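Local coordinates for Low molecular weight heat shock protein (Xanthomonas axonopodis pv. citri, PDB 3GLA) that probably acts as a small heat-shock chaperone of the alpha-crystallin family, binding partly unfolded proteins under stress and keeping them from aggregating, at residues Val13-Leu18 and Glu91-Lys96; Lys36-Ile41 and Arg69-Asp74. All blocks are in the same frame, centred on the assembly; numbering follows the deposited sequence.

How the contacts relate
The alpha-crystallin domain is a sandwich of two antiparallel sheets, and the two contacts take one strand pair from each. Leaving the N terminus, the chain runs through strand 7-11 into V13-L18, whose partner E91-K96 arrives only near the C terminus; contact 1 therefore closes a loop holding most of the chain. Contact 2, between K36-I41 and R69-D74, closes a shorter loop lying wholly within the first, so the two nest and do not cross. Their centres are about 12 Å apart, and their inward side chains meet: L18 CD1 comes to 3.5 Å from F70 CD1, and I92 CD1 to 3.5 Å from I41 CG2, joining sheet to sheet.

Contact 1 (Val13-Leu18 and Glu91-Lys96); sequences VNHFVL and EIRIPK
H15-L18 and E91-P95 run antiparallel, 162° between their directions, and two hydrogen-bonded pairs, F16 with I94 and L18 with I92, each exchange two N-H···O=C bonds. The ladder is prolonged by K96 N, which donates to N14 O (2.8 Å) from well above the carbonyl plane; a water bridges N14 O to K96 O.

On the face of H15, V17 and R93, V17 has CG1 anti to its backbone N (chi1 -179°) and meets two partners with its two branches. V17 CG2 sits beneath the centre of the R93 guanidinium, 3.5 Å from R93 NH1, and V17 CG1 lies 3.5 Å from E91 CG. The salt bridge from R93 NE to E91 OE1 (2.9 Å), in the guanidinium plane, restrains how that plane is turned; R93 NH2 has a long, weak ion pair with E12 and stands over one face of the H15 imidazole, near its rim.

F16, L18, I92 and I94 share the other face, where L18 CD2 lies 3.9 Å from I92 CD1. Past the strand end, the aliphatic chain of K96 crosses F16 at about a right angle, K96 CG 3.7 Å from F16 CE1, while K96 NZ forms a salt bridge with E11 and a hydrogen bond to E12 O.

These are the two central strands of the sheet, flanked by strands 7-11 and 82-86; L18, I92 and I94 face strands 31-35 and 38-45 of the opposing sheet.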
# COMPACT_ATOMS: atom_id res chain seq x y z
N VAL B 13 16.55 4.35 -18.73
CA VAL B 13 17.09 4.60 -20.07
C VAL B 13 16.16 4.02 -21.13
O VAL B 13 15.81 4.72 -22.09
CB VAL B 13 18.55 4.04 -20.25
CG1 VAL B 13 18.98 4.28 -21.74
CG2 VAL B 13 19.48 4.82 -19.36
N ASN B 14 15.63 2.86 -20.87
CA ASN B 14 14.71 2.22 -21.84
C ASN B 14 13.22 2.23 -21.49
O ASN B 14 12.39 1.75 -22.27
CB ASN B 14 15.05 0.72 -21.92
CG ASN B 14 16.42 0.48 -22.44
OD1 ASN B 14 17.16 -0.38 -21.90
ND2 ASN B 14 16.81 1.28 -23.43
N HIS B 15 12.88 2.72 -20.28
CA HIS B 15 11.51 2.48 -19.81
C HIS B 15 11.18 3.60 -18.83
O HIS B 15 12.09 4.26 -18.25
CB HIS B 15 11.39 1.26 -18.93
CG HIS B 15 11.66 -0.02 -19.60
ND1 HIS B 15 10.66 -0.80 -20.16
CD2 HIS B 15 12.82 -0.69 -19.76
CE1 HIS B 15 11.21 -1.89 -20.68
NE2 HIS B 15 12.52 -1.85 -20.45
N PHE B 16 9.90 3.86 -18.75
CA PHE B 16 9.43 4.56 -17.53
C PHE B 16 8.90 3.46 -16.58
O PHE B 16 8.48 2.38 -17.04
CB PHE B 16 8.32 5.38 -17.91
CG PHE B 16 8.74 6.52 -18.75
CD1 PHE B 16 8.79 6.37 -20.14
CD2 PHE B 16 9.18 7.71 -18.15
CE1 PHE B 16 9.20 7.43 -20.96
CE2 PHE B 16 9.59 8.83 -18.95
CZ PHE B 16 9.61 8.68 -20.38
N VAL B 17 8.93 3.74 -15.27
CA VAL B 17 8.40 2.75 -14.39
C VAL B 17 7.49 3.56 -13.43
O VAL B 17 7.89 4.63 -12.93
CB VAL B 17 9.41 2.08 -13.54
CG1 VAL B 17 8.78 1.02 -12.64
CG2 VAL B 17 10.60 1.38 -14.41
N LEU B 18 6.26 3.07 -13.26
CA LEU B 18 5.40 3.71 -12.28
C LEU B 18 5.19 2.73 -11.19
O LEU B 18 4.95 1.53 -11.43
CB LEU B 18 4.13 4.08 -12.92
CG LEU B 18 3.13 4.81 -12.03
CD1 LEU B 18 2.22 5.81 -12.96
CD2 LEU B 18 2.27 3.74 -11.20
N GLU B 91 3.71 -2.31 -10.19
CA GLU B 91 4.82 -1.65 -10.89
C GLU B 91 4.47 -1.74 -12.33
O GLU B 91 4.18 -2.86 -12.86
CB GLU B 91 6.04 -2.42 -10.56
CG GLU B 91 7.26 -1.85 -11.43
CD GLU B 91 8.55 -2.53 -11.05
OE1 GLU B 91 9.41 -2.61 -11.96
OE2 GLU B 91 8.68 -3.00 -9.94
N ILE B 92 4.38 -0.60 -12.96
CA ILE B 92 3.98 -0.56 -14.36
C ILE B 92 5.20 -0.16 -15.11
O ILE B 92 5.85 0.85 -14.77
CB ILE B 92 2.99 0.50 -14.54
CG1 ILE B 92 1.70 0.10 -13.72
CG2 ILE B 92 2.57 0.56 -16.01
CD1 ILE B 92 0.66 1.19 -13.72
N ARG B 93 5.52 -0.92 -16.20
CA ARG B 93 6.72 -0.55 -16.95
C ARG B 93 6.26 -0.15 -18.29
O ARG B 93 5.42 -0.79 -18.93
CB ARG B 93 7.70 -1.72 -17.06
CG ARG B 93 8.21 -2.13 -15.72
CD ARG B 93 9.43 -3.03 -15.83
NE ARG B 93 10.28 -2.65 -14.73
CZ ARG B 93 11.47 -2.09 -14.88
NH1 ARG B 93 12.16 -1.74 -13.80
NH2 ARG B 93 11.97 -1.89 -16.10
N ILE B 94 6.78 0.97 -18.78
CA ILE B 94 6.31 1.53 -20.01
C ILE B 94 7.58 1.74 -20.84
O ILE B 94 8.42 2.53 -20.54
CB ILE B 94 5.69 2.84 -19.84
CG1 ILE B 94 4.47 2.77 -18.84
CG2 ILE B 94 5.10 3.37 -21.17
CD1 ILE B 94 5.01 3.27 -17.43
N PRO B 95 7.71 0.96 -21.91
CA PRO B 95 8.97 1.10 -22.64
C PRO B 95 8.99 2.34 -23.41
O PRO B 95 7.96 2.95 -23.71
CB PRO B 95 8.91 -0.11 -23.63
CG PRO B 95 7.48 -0.45 -23.76
CD PRO B 95 6.79 -0.08 -22.43
N LYS B 96 10.22 2.79 -23.76
CA LYS B 96 10.30 3.95 -24.62
C LYS B 96 10.35 3.50 -26.09
O LYS B 96 10.78 2.41 -26.34
CB LYS B 96 11.58 4.72 -24.34
CG LYS B 96 11.50 5.40 -22.98
CD LYS B 96 12.90 5.94 -22.73
CE LYS B 96 12.85 6.82 -21.49
NZ LYS B 96 14.17 7.48 -21.29
O HOH W 1 12.79 0.50 -24.70

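Contact 2 (Lys36-Ile41 and Arg69-Asp74); sequences KGILSI and RFALPD
R69 meets I38 through its first side-chain carbon: R69 CB lies 3.7 Å from I38 CG2, the two side chains crossing obliquely on the same face of an antiparallel pair. F70, the next residue, forms the hydrogen-bonded pair with L39. F70 N gives a short bond to L39 O (2.6 Å), whereas L39 N reaches F70 O at 2.8 Å from 47° above the carbonyl plane. F70 has CG anti to its own carbonyl carbon, beside its N (chi1 -55°); further out, F70 CD1 passes 3.6 Å from L39 O, and I41 CG1 approaches the ring edge, 4.3 Å from F70 CE1. A71 returns to the face of R69, its CB 4.2 Å from I38 CG1. L72 carries the pairing past the end of the strand: L72 N meets, nearly straight on at 2.9 Å, the carbonyl O of G37, whose positive phi (79°) favours glycine. L72 CD1 packs 3.9 Å from L39 CB, the side chains slanting across each other, and M34 touches both leucines. P73 then turns its ring to F16 of the other sheet. Strands 31-35, 38-45 and 64-71 form an antiparallel three-stranded layer, with L39, I41 and F70 directed into the core of the immunoglobulin-like beta-sandwich that defines the alpha-crystallin domain.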
# COMPACT_ATOMS: atom_id res chain seq x y z
N LYS B 36 -3.16 8.30 -25.64
CA LYS B 36 -2.80 9.71 -25.82
C LYS B 36 -1.69 10.17 -24.91
O LYS B 36 -1.68 11.37 -24.48
CB LYS B 36 -4.05 10.60 -25.61
CG LYS B 36 -5.14 10.45 -26.69
CD LYS B 36 -6.54 10.91 -26.29
CE LYS B 36 -7.54 10.43 -27.38
NZ LYS B 36 -8.96 10.26 -26.93
N GLY B 37 -0.76 9.28 -24.60
CA GLY B 37 0.44 9.63 -23.82
C GLY B 37 0.08 9.72 -22.32
O GLY B 37 0.93 10.04 -21.56
N ILE B 38 -1.14 9.30 -21.97
CA ILE B 38 -1.55 9.49 -20.54
C ILE B 38 -1.77 8.07 -19.99
O ILE B 38 -2.70 7.32 -20.41
CB ILE B 38 -2.79 10.31 -20.46
CG1 ILE B 38 -2.46 11.73 -20.97
CG2 ILE B 38 -3.21 10.37 -18.95
CD1 ILE B 38 -3.74 12.47 -21.19
N LEU B 39 -0.95 7.74 -18.96
CA LEU B 39 -1.09 6.46 -18.29
C LEU B 39 -2.11 6.62 -17.18
O LEU B 39 -1.97 7.53 -16.37
CB LEU B 39 0.30 6.12 -17.71
CG LEU B 39 0.41 4.83 -16.86
CD1 LEU B 39 0.01 3.57 -17.71
CD2 LEU B 39 1.83 4.68 -16.31
N SER B 40 -3.07 5.71 -17.12
CA SER B 40 -4.21 5.79 -16.16
C SER B 40 -4.15 4.52 -15.31
O SER B 40 -3.87 3.40 -15.78
CB SER B 40 -5.51 5.71 -17.03
OG SER B 40 -6.60 5.40 -16.25
N ILE B 41 -4.37 4.69 -14.03
CA ILE B 41 -4.63 3.56 -13.19
C ILE B 41 -5.96 3.77 -12.56
O ILE B 41 -6.26 4.86 -12.11
CB ILE B 41 -3.55 3.32 -12.09
CG1 ILE B 41 -3.38 4.60 -11.21
CG2 ILE B 41 -2.25 2.94 -12.76
CD1 ILE B 41 -2.48 4.35 -9.95
N ARG B 69 -4.22 9.65 -13.40
CA ARG B 69 -3.68 9.77 -14.78
C ARG B 69 -2.39 10.42 -14.70
O ARG B 69 -2.13 11.40 -13.95
CB ARG B 69 -4.66 10.66 -15.58
CG ARG B 69 -6.00 10.00 -15.82
CD ARG B 69 -7.13 11.01 -16.53
NE ARG B 69 -7.96 11.38 -15.43
CZ ARG B 69 -9.18 11.03 -15.13
NH1 ARG B 69 -10.03 10.44 -15.96
NH2 ARG B 69 -9.59 11.44 -13.97
N PHE B 70 -1.47 9.93 -15.52
CA PHE B 70 -0.14 10.46 -15.54
C PHE B 70 0.27 10.67 -17.00
O PHE B 70 0.59 9.71 -17.69
CB PHE B 70 0.88 9.62 -14.88
CG PHE B 70 0.48 9.29 -13.44
CD1 PHE B 70 -0.34 8.19 -13.19
CD2 PHE B 70 0.70 10.22 -12.45
CE1 PHE B 70 -0.76 7.90 -11.89
CE2 PHE B 70 0.24 9.96 -11.12
CZ PHE B 70 -0.48 8.77 -10.87
N ALA B 71 0.28 11.90 -17.45
CA ALA B 71 0.84 12.14 -18.79
C ALA B 71 2.33 11.78 -18.72
O ALA B 71 3.05 12.15 -17.82
CB ALA B 71 0.71 13.68 -19.06
N LEU B 72 2.86 11.04 -19.71
CA LEU B 72 4.22 10.67 -19.71
C LEU B 72 4.84 11.30 -21.02
O LEU B 72 4.07 11.76 -21.88
CB LEU B 72 4.30 9.17 -19.91
CG LEU B 72 3.79 8.39 -18.66
CD1 LEU B 72 3.88 6.92 -19.07
CD2 LEU B 72 4.74 8.64 -17.53
N PRO B 73 6.13 11.36 -21.02
CA PRO B 73 6.81 11.96 -22.22
C PRO B 73 6.44 11.18 -23.43
O PRO B 73 6.11 9.97 -23.39
CB PRO B 73 8.28 11.72 -21.94
CG PRO B 73 8.39 11.83 -20.43
CD PRO B 73 7.15 10.98 -20.05
N ASP B 74 6.51 11.89 -24.57
CA ASP B 74 6.19 11.30 -25.83
C ASP B 74 6.98 10.10 -26.14
O ASP B 74 6.53 9.24 -26.95
CB ASP B 74 6.44 12.34 -26.93
CG ASP B 74 5.25 13.24 -27.10
OD1 ASP B 74 5.30 14.14 -27.98
OD2 ASP B 74 4.22 13.05 -26.39